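Long-range contact in AxyAgu115A (Amphibacillus xylanus NBRC 15112, PDB 6NPS), which is a family GH115 alpha-glucuronidase, probably hydrolysing glucuronic acid side groups from the hemicellulose arabinoglucuronoxylan: residues V527-D539 with K951-T963. The protein carries 3 engineered substitutions. Sequence-based numbering, arbitrary orientation.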
ATOM      1  N   VAL A 527     -11.708   0.448  -2.504  1.00 27.36           N
ATOM      2  CA  VAL A 527     -10.954   1.671  -2.307  1.00 31.73           C
ATOM      3  C   VAL A 527     -10.039   1.915  -3.504  1.00 32.40           C
ATOM      4  O   VAL A 527      -9.519   0.974  -4.116  1.00 31.05           O
ATOM      5  CB  VAL A 527     -10.177   1.562  -0.982  1.00 31.95           C
ATOM      6  CG1 VAL A 527      -9.064   0.557  -1.122  1.00 35.01           C
ATOM      7  CG2 VAL A 527      -9.654   2.912  -0.598  1.00 34.69           C
ATOM      8  N   ASP A 528      -9.906   3.183  -3.907  1.00 36.86           N
ATOM      9  CA  ASP A 528      -9.006   3.567  -4.986  1.00 42.56           C
ATOM     10  C   ASP A 528      -9.445   3.054  -6.356  1.00 43.07           C
ATOM     11  O   ASP A 528      -8.649   3.036  -7.294  1.00 45.01           O
ATOM     12  CB  ASP A 528      -7.564   3.113  -4.700  1.00 49.64           C
ATOM     13  CG  ASP A 528      -6.957   3.819  -3.472  1.00 57.56           C
ATOM     14  OD1 ASP A 528      -7.325   4.983  -3.202  1.00 55.85           O
ATOM     15  OD2 ASP A 528      -6.113   3.201  -2.778  1.00 63.35           O
ATOM     16  N   VAL A 529     -10.691   2.635  -6.524  1.00 35.64           N
ATOM     17  CA  VAL A 529     -11.212   2.497  -7.885  1.00 32.03           C
ATOM     18  C   VAL A 529     -11.309   3.874  -8.518  1.00 27.31           C
ATOM     19  O   VAL A 529     -10.698   4.155  -9.553  1.00 30.88           O
ATOM     20  CB  VAL A 529     -12.560   1.757  -7.862  1.00 26.95           C
ATOM     21  CG1 VAL A 529     -13.237   1.805  -9.230  1.00 29.90           C
ATOM     22  CG2 VAL A 529     -12.309   0.259  -7.361  1.00 27.19           C
ATOM     23  N   TYR A 530     -12.032   4.767  -7.867  1.00 27.77           N
ATOM     24  CA  TYR A 530     -11.999   6.189  -8.191  1.00 32.36           C
ATOM     25  C   TYR A 530     -10.796   6.834  -7.501  1.00 35.12           C
ATOM     26  O   TYR A 530     -10.418   6.451  -6.390  1.00 32.20           O
ATOM     27  CB  TYR A 530     -13.265   6.886  -7.702  1.00 26.04           C
ATOM     28  CG  TYR A 530     -14.518   6.493  -8.441  1.00 30.82           C
ATOM     29  CD1 TYR A 530     -15.163   5.278  -8.165  1.00 31.01           C
ATOM     30  CD2 TYR A 530     -15.069   7.348  -9.421  1.00 33.58           C
ATOM     31  CE1 TYR A 530     -16.301   4.899  -8.856  1.00 34.37           C
ATOM     32  CE2 TYR A 530     -16.224   6.997 -10.107  1.00 33.96           C
ATOM     33  CZ  TYR A 530     -16.834   5.774  -9.810  1.00 33.71           C
ATOM     34  OH  TYR A 530     -17.969   5.383 -10.474  1.00 33.36           O
ATOM     35  N   HIS A 531     -10.178   7.802  -8.161  1.00 31.46           N
ATOM     36  CA  HIS A 531      -9.013   8.402  -7.534  1.00 30.60           C
ATOM     37  C   HIS A 531      -9.472   9.303  -6.392  1.00 26.29           C
ATOM     38  O   HIS A 531     -10.472  10.006  -6.523  1.00 29.21           O
ATOM     39  CB  HIS A 531      -8.197   9.203  -8.547  1.00 34.71           C
ATOM     40  CG  HIS A 531      -6.806   9.476  -8.076  1.00 37.34           C
ATOM     41  ND1 HIS A 531      -6.505  10.556  -7.282  1.00 33.56           N
ATOM     42  CD2 HIS A 531      -5.662   8.762  -8.194  1.00 38.95           C
ATOM     43  CE1 HIS A 531      -5.221  10.522  -6.962  1.00 34.82           C
ATOM     44  NE2 HIS A 531      -4.685   9.447  -7.507  1.00 35.99           N
ATOM     45  N   PRO A 532      -8.769   9.304  -5.264  1.00 28.22           N
ATOM     46  CA  PRO A 532      -9.206  10.122  -4.120  1.00 29.28           C
ATOM     47  C   PRO A 532      -9.261  11.622  -4.421  1.00 32.30           C
ATOM     48  O   PRO A 532     -10.093  12.313  -3.821  1.00 31.42           O
ATOM     49  CB  PRO A 532      -8.151   9.823  -3.037  1.00 31.38           C
ATOM     50  CG  PRO A 532      -7.506   8.632  -3.458  1.00 40.33           C
ATOM     51  CD  PRO A 532      -7.563   8.541  -4.966  1.00 33.86           C
ATOM     52  N   VAL A 533      -8.404  12.156  -5.311  1.00 33.24           N
ATOM     53  CA  VAL A 533      -8.383  13.606  -5.561  1.00 29.84           C
ATOM     54  C   VAL A 533      -8.476  14.010  -7.048  1.00 29.97           C
ATOM     55  O   VAL A 533      -9.056  15.057  -7.360  1.00 28.64           O
ATOM     56  CB  VAL A 533      -7.135  14.286  -4.932  1.00 34.28           C
ATOM     57  CG1 VAL A 533      -7.140  14.209  -3.396  1.00 32.10           C
ATOM     58  CG2 VAL A 533      -5.801  13.753  -5.499  1.00 30.63           C
ATOM     59  N   ASN A 534      -7.901  13.231  -7.975  1.00 28.58           N
ATOM     60  CA  ASN A 534      -7.692  13.742  -9.341  1.00 29.18           C
ATOM     61  C   ASN A 534      -9.009  14.031 -10.048  1.00 36.26           C
ATOM     62  O   ASN A 534      -9.954  13.234  -9.964  1.00 34.60           O
ATOM     63  CB  ASN A 534      -6.898  12.731 -10.167  1.00 27.71           C
ATOM     64  CG  ASN A 534      -5.444  12.675  -9.779  1.00 34.05           C
ATOM     65  OD1 ASN A 534      -4.874  13.662  -9.269  1.00 35.50           O
ATOM     66  ND2 ASN A 534      -4.816  11.558 -10.059  1.00 27.02           N
ATOM     67  N   TYR A 535      -9.067  15.201 -10.722  1.00 30.13           N
ATOM     68  CA  TYR A 535     -10.189  15.724 -11.515  1.00 31.12           C
ATOM     69  C   TYR A 535     -11.450  15.902 -10.687  1.00 31.87           C
ATOM     70  O   TYR A 535     -12.533  16.000 -11.242  1.00 31.97           O
ATOM     71  CB  TYR A 535     -10.491  14.846 -12.766  1.00 28.31           C
ATOM     72  CG  TYR A 535      -9.253  14.520 -13.569  1.00 33.10           C
ATOM     73  CD1 TYR A 535      -8.614  15.501 -14.345  1.00 38.16           C
ATOM     74  CD2 TYR A 535      -8.689  13.256 -13.525  1.00 33.82           C
ATOM     75  CE1 TYR A 535      -7.434  15.211 -15.071  1.00 34.36           C
ATOM     76  CE2 TYR A 535      -7.551  12.952 -14.242  1.00 34.64           C
ATOM     77  CZ  TYR A 535      -6.928  13.929 -15.003  1.00 36.69           C
ATOM     78  OH  TYR A 535      -5.793  13.597 -15.701  1.00 40.90           O
ATOM     79  N   HIS A 536     -11.362  15.890  -9.356  1.00 34.05           N
ATOM     80  CA  HIS A 536     -12.553  15.992  -8.500  1.00 30.57           C
ATOM     81  C   HIS A 536     -13.526  14.828  -8.712  1.00 27.67           C
ATOM     82  O   HIS A 536     -14.723  14.979  -8.423  1.00 30.73           O
ATOM     83  CB  HIS A 536     -13.331  17.306  -8.704  1.00 37.91           C
ATOM     84  CG  HIS A 536     -12.474  18.542  -8.671  1.00 46.21           C
ATOM     85  ND1 HIS A 536     -12.160  19.196  -7.499  1.00 47.12           N
ATOM     86  CD2 HIS A 536     -11.891  19.254  -9.672  1.00 49.96           C
ATOM     87  CE1 HIS A 536     -11.407  20.250  -7.777  1.00 52.32           C
ATOM     88  NE2 HIS A 536     -11.230  20.310  -9.089  1.00 51.20           N
ATOM     89  N   GLU A 537     -13.076  13.677  -9.215  1.00 28.37           N
ATOM     90  CA  GLU A 537     -14.068  12.641  -9.538  1.00 30.93           C
ATOM     91  C   GLU A 537     -14.699  12.077  -8.271  1.00 32.81           C
ATOM     92  O   GLU A 537     -15.921  11.892  -8.225  1.00 32.08           O
ATOM     93  CB  GLU A 537     -13.491  11.541 -10.464  1.00 31.19           C
ATOM     94  CG  GLU A 537     -12.407  10.572  -9.928  1.00 37.15           C
ATOM     95  CD  GLU A 537     -11.956   9.492 -10.968  1.00 39.34           C
ATOM     96  OE1 GLU A 537     -12.297   9.616 -12.190  1.00 36.90           O
ATOM     97  OE2 GLU A 537     -11.235   8.538 -10.573  1.00 31.91           O
ATOM     98  N   THR A 538     -13.906  11.862  -7.209  1.00 26.61           N
ATOM     99  CA  THR A 538     -14.484  11.371  -5.965  1.00 24.06           C
ATOM    100  C   THR A 538     -15.455  12.366  -5.357  1.00 29.69           C
ATOM    101  O   THR A 538     -16.574  12.007  -4.985  1.00 31.01           O
ATOM    102  CB  THR A 538     -13.370  11.014  -4.976  1.00 29.04           C
ATOM    103  OG1 THR A 538     -12.832   9.741  -5.349  1.00 29.83           O
ATOM    104  CG2 THR A 538     -13.875  10.886  -3.534  1.00 31.67           C
ATOM    105  N   ASP A 539     -15.057  13.642  -5.240  1.00 30.72           N
ATOM    106  CA  ASP A 539     -15.948  14.599  -4.587  1.00 32.94           C
ATOM    107  C   ASP A 539     -17.183  14.913  -5.416  1.00 29.41           C
ATOM    108  O   ASP A 539     -18.263  15.161  -4.855  1.00 29.10           O
ATOM    109  CB  ASP A 539     -15.175  15.886  -4.265  1.00 45.56           C
ATOM    110  CG  ASP A 539     -14.187  15.683  -3.098  1.00 65.65           C
ATOM    111  OD1 ASP A 539     -13.038  16.166  -3.208  1.00 73.46           O
ATOM    112  OD2 ASP A 539     -14.549  15.023  -2.089  1.00 67.52           O
ATOM    113  N   LYS A 951       3.712  12.004 -22.966  1.00 60.78           N
ATOM    114  CA  LYS A 951       3.220  12.617 -21.736  1.00 61.92           C
ATOM    115  C   LYS A 951       2.281  11.668 -21.006  1.00 56.98           C
ATOM    116  O   LYS A 951       1.577  10.853 -21.611  1.00 56.83           O
ATOM    117  CB  LYS A 951       2.488  13.933 -22.035  1.00 63.10           C
ATOM    118  CG  LYS A 951       3.220  14.818 -23.029  1.00 71.32           C
ATOM    119  CD  LYS A 951       4.699  14.995 -22.686  1.00 76.69           C
ATOM    120  CE  LYS A 951       5.217  16.349 -23.158  1.00 80.10           C
ATOM    121  NZ  LYS A 951       6.360  16.808 -22.321  1.00 80.90           N
ATOM    122  N   LYS A 952       2.286  11.766 -19.686  1.00 58.35           N
ATOM    123  CA  LYS A 952       1.435  10.933 -18.853  1.00 62.69           C
ATOM    124  C   LYS A 952       0.546  11.830 -18.014  1.00 54.44           C
ATOM    125  O   LYS A 952       1.028  12.783 -17.396  1.00 52.29           O
ATOM    126  CB  LYS A 952       2.253   9.949 -17.998  1.00 73.97           C
ATOM    127  CG  LYS A 952       2.340   8.533 -18.632  1.00 85.63           C
ATOM    128  CD  LYS A 952       2.368   7.367 -17.611  1.00 90.98           C
ATOM    129  CE  LYS A 952       0.976   6.709 -17.449  1.00 90.28           C
ATOM    130  NZ  LYS A 952       0.817   5.595 -16.447  1.00 88.97           N
ATOM    131  N   LEU A 953      -0.753  11.560 -18.053  1.00 47.47           N
ATOM    132  CA  LEU A 953      -1.745  12.370 -17.375  1.00 45.37           C
ATOM    133  C   LEU A 953      -2.014  11.788 -16.004  1.00 41.64           C
ATOM    134  O   LEU A 953      -1.710  10.633 -15.738  1.00 41.37           O
ATOM    135  CB  LEU A 953      -3.038  12.420 -18.174  1.00 43.79           C
ATOM    136  CG  LEU A 953      -2.944  12.824 -19.652  1.00 48.14           C
ATOM    137  CD1 LEU A 953      -4.341  12.929 -20.247  1.00 48.97           C
ATOM    138  CD2 LEU A 953      -2.200  14.129 -19.789  1.00 46.92           C
ATOM    139  N   ALA A 954      -2.610  12.598 -15.139  1.00 44.07           N
ATOM    140  CA  ALA A 954      -3.020  12.092 -13.837  1.00 43.11           C
ATOM    141  C   ALA A 954      -4.012  10.936 -14.025  1.00 42.13           C
ATOM    142  O   ALA A 954      -4.924  11.000 -14.863  1.00 37.99           O
ATOM    143  CB  ALA A 954      -3.617  13.231 -13.000  1.00 34.76           C
ATOM    144  N   ASN A 955      -3.804   9.863 -13.256  1.00 38.64           N
ATOM    145  CA  ASN A 955      -4.656   8.674 -13.320  1.00 39.85           C
ATOM    146  C   ASN A 955      -6.042   8.947 -12.764  1.00 38.46           C
ATOM    147  O   ASN A 955      -6.218   9.738 -11.829  1.00 34.52           O
ATOM    148  CB  ASN A 955      -4.051   7.527 -12.517  1.00 46.32           C
ATOM    149  CG  ASN A 955      -2.854   6.928 -13.200  1.00 56.72           C
ATOM    150  OD1 ASN A 955      -2.732   6.994 -14.421  1.00 59.91           O
ATOM    151  ND2 ASN A 955      -1.962   6.332 -12.424  1.00 60.38           N
ATOM    152  N   SER A 956      -7.033   8.234 -13.292  1.00 34.55           N
ATOM    153  CA  SER A 956      -8.381   8.385 -12.762  1.00 33.33           C
ATOM    154  C   SER A 956      -9.222   7.225 -13.287  1.00 36.70           C
ATOM    155  O   SER A 956      -8.820   6.523 -14.215  1.00 36.94           O
ATOM    156  CB  SER A 956      -8.990   9.717 -13.175  1.00 33.96           C
ATOM    157  OG  SER A 956      -9.163   9.759 -14.574  1.00 34.82           O
ATOM    158  N   TYR A 957     -10.395   7.038 -12.681  1.00 34.85           N
ATOM    159  CA  TYR A 957     -11.315   6.009 -13.160  1.00 33.88           C
ATOM    160  C   TYR A 957     -12.029   6.443 -14.428  1.00 35.35           C
ATOM    161  O   TYR A 957     -12.176   5.642 -15.351  1.00 35.56           O
ATOM    162  CB  TYR A 957     -12.352   5.681 -12.100  1.00 29.75           C
ATOM    163  CG  TYR A 957     -13.160   4.398 -12.368  1.00 26.68           C
ATOM    164  CD1 TYR A 957     -12.520   3.200 -12.641  1.00 27.44           C
ATOM    165  CD2 TYR A 957     -14.541   4.407 -12.279  1.00 29.72           C
ATOM    166  CE1 TYR A 957     -13.274   1.988 -12.831  1.00 31.16           C
ATOM    167  CE2 TYR A 957     -15.312   3.197 -12.476  1.00 29.75           C
ATOM    168  CZ  TYR A 957     -14.667   2.015 -12.750  1.00 32.12           C
ATOM    169  OH  TYR A 957     -15.427   0.833 -12.917  1.00 30.59           O
ATOM    170  N   LEU A 958     -12.490   7.689 -14.482  1.00 32.83           N
ATOM    171  CA  LEU A 958     -13.320   8.180 -15.575  1.00 34.39           C
ATOM    172  C   LEU A 958     -12.546   8.845 -16.702  1.00 34.46           C
ATOM    173  O   LEU A 958     -13.156   9.215 -17.708  1.00 36.13           O
ATOM    174  CB  LEU A 958     -14.349   9.177 -15.048  1.00 33.67           C
ATOM    175  CG  LEU A 958     -15.254   8.683 -13.918  1.00 30.22           C
ATOM    176  CD1 LEU A 958     -16.115   9.881 -13.540  1.00 32.03           C
ATOM    177  CD2 LEU A 958     -16.159   7.530 -14.414  1.00 36.75           C
ATOM    178  N   GLY A 959     -11.238   9.035 -16.567  1.00 32.86           N
ATOM    179  CA  GLY A 959     -10.506   9.845 -17.512  1.00 36.06           C
ATOM    180  C   GLY A 959     -10.618  11.314 -17.146  1.00 36.73           C
ATOM    181  O   GLY A 959     -11.425  11.693 -16.289  1.00 36.81           O
ATOM    182  N   PRO A 960      -9.819  12.168 -17.808  1.00 37.25           N
ATOM    183  CA  PRO A 960      -9.809  13.596 -17.471  1.00 36.13           C
ATOM    184  C   PRO A 960     -11.128  14.223 -17.845  1.00 37.50           C
ATOM    185  O   PRO A 960     -11.731  13.851 -18.846  1.00 37.42           O
ATOM    186  CB  PRO A 960      -8.679  14.170 -18.337  1.00 39.59           C
ATOM    187  CG  PRO A 960      -8.023  13.002 -18.989  1.00 45.08           C
ATOM    188  CD  PRO A 960      -8.946  11.861 -18.950  1.00 44.00           C
ATOM    189  N   ASN A 961     -11.570  15.190 -17.056  1.00 39.99           N
ATOM    190  CA  ASN A 961     -12.843  15.791 -17.418  1.00 42.65           C
ATOM    191  C   ASN A 961     -12.673  16.633 -18.688  1.00 36.24           C
ATOM    192  O   ASN A 961     -11.565  16.973 -19.089  1.00 34.92           O
ATOM    193  CB  ASN A 961     -13.399  16.598 -16.258  1.00 51.03           C
ATOM    194  CG  ASN A 961     -12.434  17.619 -15.762  1.00 58.54           C
ATOM    195  OD1 ASN A 961     -11.439  17.284 -15.123  1.00 58.19           O
ATOM    196  ND2 ASN A 961     -12.711  18.891 -16.054  1.00 66.35           N
ATOM    197  N   GLU A 962     -13.786  16.911 -19.365  1.00 35.84           N
ATOM    198  CA  GLU A 962     -13.738  17.578 -20.665  1.00 31.64           C
ATOM    199  C   GLU A 962     -13.030  18.932 -20.560  1.00 33.48           C
ATOM    200  O   GLU A 962     -13.246  19.691 -19.617  1.00 35.34           O
ATOM    201  CB  GLU A 962     -15.153  17.757 -21.196  1.00 36.60           C
ATOM    202  CG  GLU A 962     -15.261  18.381 -22.607  1.00 40.44           C
ATOM    203  CD  GLU A 962     -16.682  18.301 -23.179  1.00 45.17           C
ATOM    204  OE1 GLU A 962     -17.626  18.733 -22.488  1.00 49.20           O
ATOM    205  OE2 GLU A 962     -16.867  17.772 -24.305  1.00 43.96           O
ATOM    206  N   THR A 963     -12.197  19.246 -21.548  1.00 31.11           N
ATOM    207  CA  THR A 963     -11.473  20.510 -21.543  1.00 35.37           C
ATOM    208  C   THR A 963     -12.232  21.550 -22.360  1.00 35.97           C
ATOM    209  O   THR A 963     -13.307  21.295 -22.900  1.00 33.45           O
ATOM    210  CB  THR A 963     -10.052  20.311 -22.067  1.00 36.43           C
ATOM    211  OG1 THR A 963     -10.103  19.628 -23.335  1.00 33.83           O
ATOM    212  CG2 THR A 963      -9.214  19.476 -21.065  1.00 33.86           C
TER
HETATM  213  O   HOH W   1      -3.356  15.327 -15.846  1.00 45.07           O
HETATM  214  O   HOH W   2     -12.086  11.896 -13.723  1.00 32.62           O
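Y535 sets its ring into the notch formed by A954, S956 and P960. CA of P960 sits over the centre of one ring face, 3.7 Å from the centroid (CH-pi), while CB of S956 meets the ring edge at CD2, 3.6 Å away. At the far end OH of Y535 donates to A954 O (2.9 Å), and a water links the same hydroxyl to A954 N. Shortening Y535 to an alanine would remove ring and hydroxyl, which would probably open a gap over P960 and leave A954 O without its hydroxyl donor. Next to Y535, ND2 of N534 bonds N955 O at 2.9 Å, on a lone pair in the carbonyl plane. The loop leading into helix 537-558 meets the C-terminal domain's loop after strand 940-948. From the helix's first turn E537 reaches across to 956-958: OE1 accepts from L958 N, and OE2 takes Y957 N (2.7 Å) on its syn lone pair and H531 N on the anti one. Y957 is the second bump: its CG, anti to the backbone N (chi1 -167°), carries the ring between V529 and Y530. CG1 of V529 covers one face, and the ring's edge turns to the face of Y530, planes at 55°; the OH of Y957 bonds N519 O and R520 NH1.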